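Local coordinates for putative DNA-binding protein (Ralstonia eutropha, PDB 3HWU) that is of unknown function, a putative DNA-binding protein that carries a Plants and Prokaryotes Conserved (PCC, DUF296) domain, at residues S80-E85 with N140-P145. Numbering follows the deposited sequence. Where two conformers were deposited one is given.
Sequences SIAWKE and NVLGLP
L142 and A82 meet methyl to methyl: CD1 of L142 stands 3.4 Å from CB of A82, tighter than an ordinary carbon-carbon contact. Traced from its root, the bond from CA to CB of L142 points toward residues 80-84. CG lies anti to the backbone N (chi1 -175°), and from this branch point CD1 reaches A82 while CD2 diverges toward S80, stopping 4.4 Å from OG of S80. That hydroxyl is engaged elsewhere, hydrogen-bonded to R131 and to E119 of the second subunit, whose side chain also packs on L142.

At the other end, K84 runs out fully extended and crosses the N140 side chain at about a right angle. NZ of K84 comes to 2.8 Å from the N140 atom modelled as ND2, probably the amide oxygen, in which case the pair may be a hydrogen bond.

The strand segments approach to 9.1 Å between axes at 115°, too far apart for backbone hydrogen bonds to join them. Side chains thus bridge the end of a central strand of the large antiparallel sheet and the C-terminal two-stranded hairpin, whose strand 131-134 also touches A82 and K84. Chemically, the contact has two separate parts: a single close methyl-to-methyl contact buried beside the subunit interface, and a polar pair at the more exposed end, where the lysine may gain from an amide oxygen.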
ATOM      1  N   SER A  80      -6.353   7.488   5.406  1.00  7.90           N
ATOM      2  CA  SER A  80      -7.623   8.089   5.022  1.00  7.80           C
ATOM      3  C   SER A  80      -7.713   9.529   5.453  1.00  8.95           C
ATOM      4  O   SER A  80      -7.103   9.962   6.428  1.00  9.57           O
ATOM      5  CB  SER A  80      -8.813   7.318   5.590  1.00  8.03           C
ATOM      6  OG  SER A  80      -8.782   7.279   7.004  1.00  8.59           O
ATOM      7  N   ILE A  81      -8.522  10.272   4.685  1.00  9.03           N
ATOM      8  CA  ILE A  81      -8.944  11.650   5.008  1.00  9.60           C
ATOM      9  C   ILE A  81     -10.396  11.634   5.411  1.00  8.99           C
ATOM     10  O   ILE A  81     -11.255  11.111   4.680  1.00  9.54           O
ATOM     11  CB  ILE A  81      -8.797  12.589   3.804  1.00 10.22           C
ATOM     12  CG1 ILE A  81      -7.339  12.589   3.294  1.00 11.83           C
ATOM     13  CG2 ILE A  81      -9.217  14.021   4.144  1.00 11.30           C
ATOM     14  CD1 ILE A  81      -7.063  13.503   2.050  1.00 12.73           C
ATOM     15  N   ALA A  82     -10.678  12.198   6.582  1.00  9.09           N
ATOM     16  CA  ALA A  82     -12.025  12.419   7.054  1.00  9.55           C
ATOM     17  C   ALA A  82     -11.987  13.682   7.929  1.00  9.44           C
ATOM     18  O   ALA A  82     -11.061  14.484   7.813  1.00 10.93           O
ATOM     19  CB  ALA A  82     -12.603  11.188   7.761  1.00  9.88           C
ATOM     20  N   TRP A  83     -13.028  13.873   8.727  1.00 10.24           N
ATOM     21  CA  TRP A  83     -13.235  15.113   9.484  1.00 10.26           C
ATOM     22  C   TRP A  83     -13.551  14.817  10.934  1.00 11.82           C
ATOM     23  O   TRP A  83     -14.096  13.771  11.248  1.00 13.05           O
ATOM     24  CB  TRP A  83     -14.352  15.943   8.839  1.00 10.79           C
ATOM     25  CG  TRP A  83     -13.996  16.273   7.430  1.00 10.06           C
ATOM     26  CD1 TRP A  83     -14.180  15.477   6.332  1.00 11.33           C
ATOM     27  CD2 TRP A  83     -13.296  17.445   6.969  1.00 11.28           C
ATOM     28  NE1 TRP A  83     -13.631  16.075   5.243  1.00 11.26           N
ATOM     29  CE2 TRP A  83     -13.107  17.293   5.591  1.00 11.37           C
ATOM     30  CE3 TRP A  83     -12.878  18.626   7.580  1.00 12.07           C
ATOM     31  CZ2 TRP A  83     -12.494  18.248   4.810  1.00 11.60           C
ATOM     32  CZ3 TRP A  83     -12.273  19.585   6.801  1.00 12.46           C
ATOM     33  CH2 TRP A  83     -12.094  19.402   5.433  1.00 12.40           C
ATOM     34  N   LYS A  84     -13.192  15.740  11.815  1.00 12.18           N
ATOM     35  CA  LYS A  84     -13.618  15.644  13.193  1.00 14.34           C
ATOM     36  C   LYS A  84     -13.728  17.057  13.740  1.00 15.12           C
ATOM     37  O   LYS A  84     -12.789  17.850  13.683  1.00 14.03           O
ATOM     38  CB  LYS A  84     -12.641  14.791  14.015  1.00 15.71           C
ATOM     39  CG  LYS A  84     -13.114  14.616  15.470  1.00 18.70           C
ATOM     40  CD  LYS A  84     -12.364  13.547  16.195  1.00 19.54           C
ATOM     41  CE  LYS A  84     -12.862  13.422  17.686  1.00 23.63           C
ATOM     42  NZ  LYS A  84     -11.982  12.597  18.566  1.00 23.75           N
ATOM     43  N   GLU A  85     -14.920  17.378  14.236  0.50 16.38           N
ATOM     44  CA  GLU A  85     -15.166  18.719  14.820  0.50 17.34           C
ATOM     45  C   GLU A  85     -14.809  19.812  13.837  0.50 17.47           C
ATOM     46  O   GLU A  85     -14.208  20.838  14.194  0.50 18.97           O
ATOM     47  CB  GLU A  85     -14.396  18.848  16.128  0.50 18.04           C
ATOM     48  CG  GLU A  85     -15.038  17.992  17.182  0.50 19.61           C
ATOM     49  CD  GLU A  85     -14.122  17.561  18.285  0.50 22.19           C
ATOM     50  OE1 GLU A  85     -13.008  18.143  18.461  0.50 24.29           O
ATOM     51  OE2 GLU A  85     -14.544  16.632  19.008  0.50 26.48           O
ATOM     52  N   ASN A 140     -10.624   6.556  18.210  1.00 15.20           N
ATOM     53  CA  ASN A 140     -11.286   7.141  17.047  1.00 14.40           C
ATOM     54  C   ASN A 140     -11.512   6.096  15.961  1.00 12.81           C
ATOM     55  O   ASN A 140     -10.582   5.367  15.645  1.00 13.88           O
ATOM     56  CB  ASN A 140     -10.467   8.292  16.459  1.00 16.17           C
ATOM     57  CG  ASN A 140     -10.507   9.519  17.308  1.00 21.72           C
ATOM     58  OD1 ASN A 140      -9.455  10.053  17.695  1.00 29.23           O
ATOM     59  ND2 ASN A 140     -11.692   9.971  17.629  1.00 19.00           N
ATOM     60  N   VAL A 141     -12.703   6.082  15.396  1.00 12.15           N
ATOM     61  CA  VAL A 141     -13.048   5.195  14.292  1.00 11.39           C
ATOM     62  C   VAL A 141     -13.740   6.029  13.210  1.00 10.67           C
ATOM     63  O   VAL A 141     -14.484   6.983  13.490  1.00 13.17           O
ATOM     64  CB  VAL A 141     -14.008   4.082  14.770  1.00 11.64           C
ATOM     65  CG1 VAL A 141     -14.532   3.254  13.610  1.00 13.95           C
ATOM     66  CG2 VAL A 141     -13.340   3.192  15.850  1.00 13.04           C
ATOM     67  N   LEU A 142     -13.538   5.643  11.943  1.00 10.28           N
ATOM     68  CA  LEU A 142     -14.189   6.291  10.822  1.00 10.87           C
ATOM     69  C   LEU A 142     -15.649   5.880  10.744  1.00 11.09           C
ATOM     70  O   LEU A 142     -15.942   4.704  10.646  1.00 12.82           O
ATOM     71  CB  LEU A 142     -13.454   5.908   9.533  1.00 10.07           C
ATOM     72  CG  LEU A 142     -13.879   6.561   8.220  1.00 11.14           C
ATOM     73  CD1 LEU A 142     -13.871   8.107   8.315  1.00 11.66           C
ATOM     74  CD2 LEU A 142     -12.981   6.059   7.077  1.00 11.50           C
ATOM     75  N   GLY A 143     -16.557   6.844  10.808  0.80 11.50           N
ATOM     76  CA  GLY A 143     -17.969   6.559  10.710  0.80 12.32           C
ATOM     77  C   GLY A 143     -18.395   6.462   9.272  0.80 12.69           C
ATOM     78  O   GLY A 143     -18.013   7.279   8.464  0.80 14.83           O
ATOM     79  N   LEU A 144     -19.203   5.474   8.967  0.80 13.32           N
ATOM     80  CA  LEU A 144     -19.801   5.310   7.638  0.80 14.04           C
ATOM     81  C   LEU A 144     -21.316   5.576   7.712  0.80 17.03           C
ATOM     82  O   LEU A 144     -21.933   5.349   8.778  0.80 18.71           O
ATOM     83  CB  LEU A 144     -19.597   3.878   7.151  0.80 13.46           C
ATOM     84  CG  LEU A 144     -18.165   3.404   6.903  0.80 11.86           C
ATOM     85  CD1 LEU A 144     -18.142   1.976   6.307  0.80 13.08           C
ATOM     86  CD2 LEU A 144     -17.401   4.345   5.969  0.80 13.53           C
ATOM     87  N   PRO A 145     -21.924   6.034   6.585  1.00 17.69           N
ATOM     88  CA  PRO A 145     -23.373   6.294   6.494  1.00 20.29           C
ATOM     89  C   PRO A 145     -24.112   5.013   6.847  1.00 21.46           C
ATOM     90  O   PRO A 145     -25.120   5.124   7.576  1.00 29.24           O
ATOM     91  CB  PRO A 145     -23.558   6.630   5.016  1.00 21.03           C
ATOM     92  CG  PRO A 145     -22.265   7.026   4.539  1.00 21.15           C
ATOM     93  CD  PRO A 145     -21.301   6.169   5.264  1.00 17.28           C
TER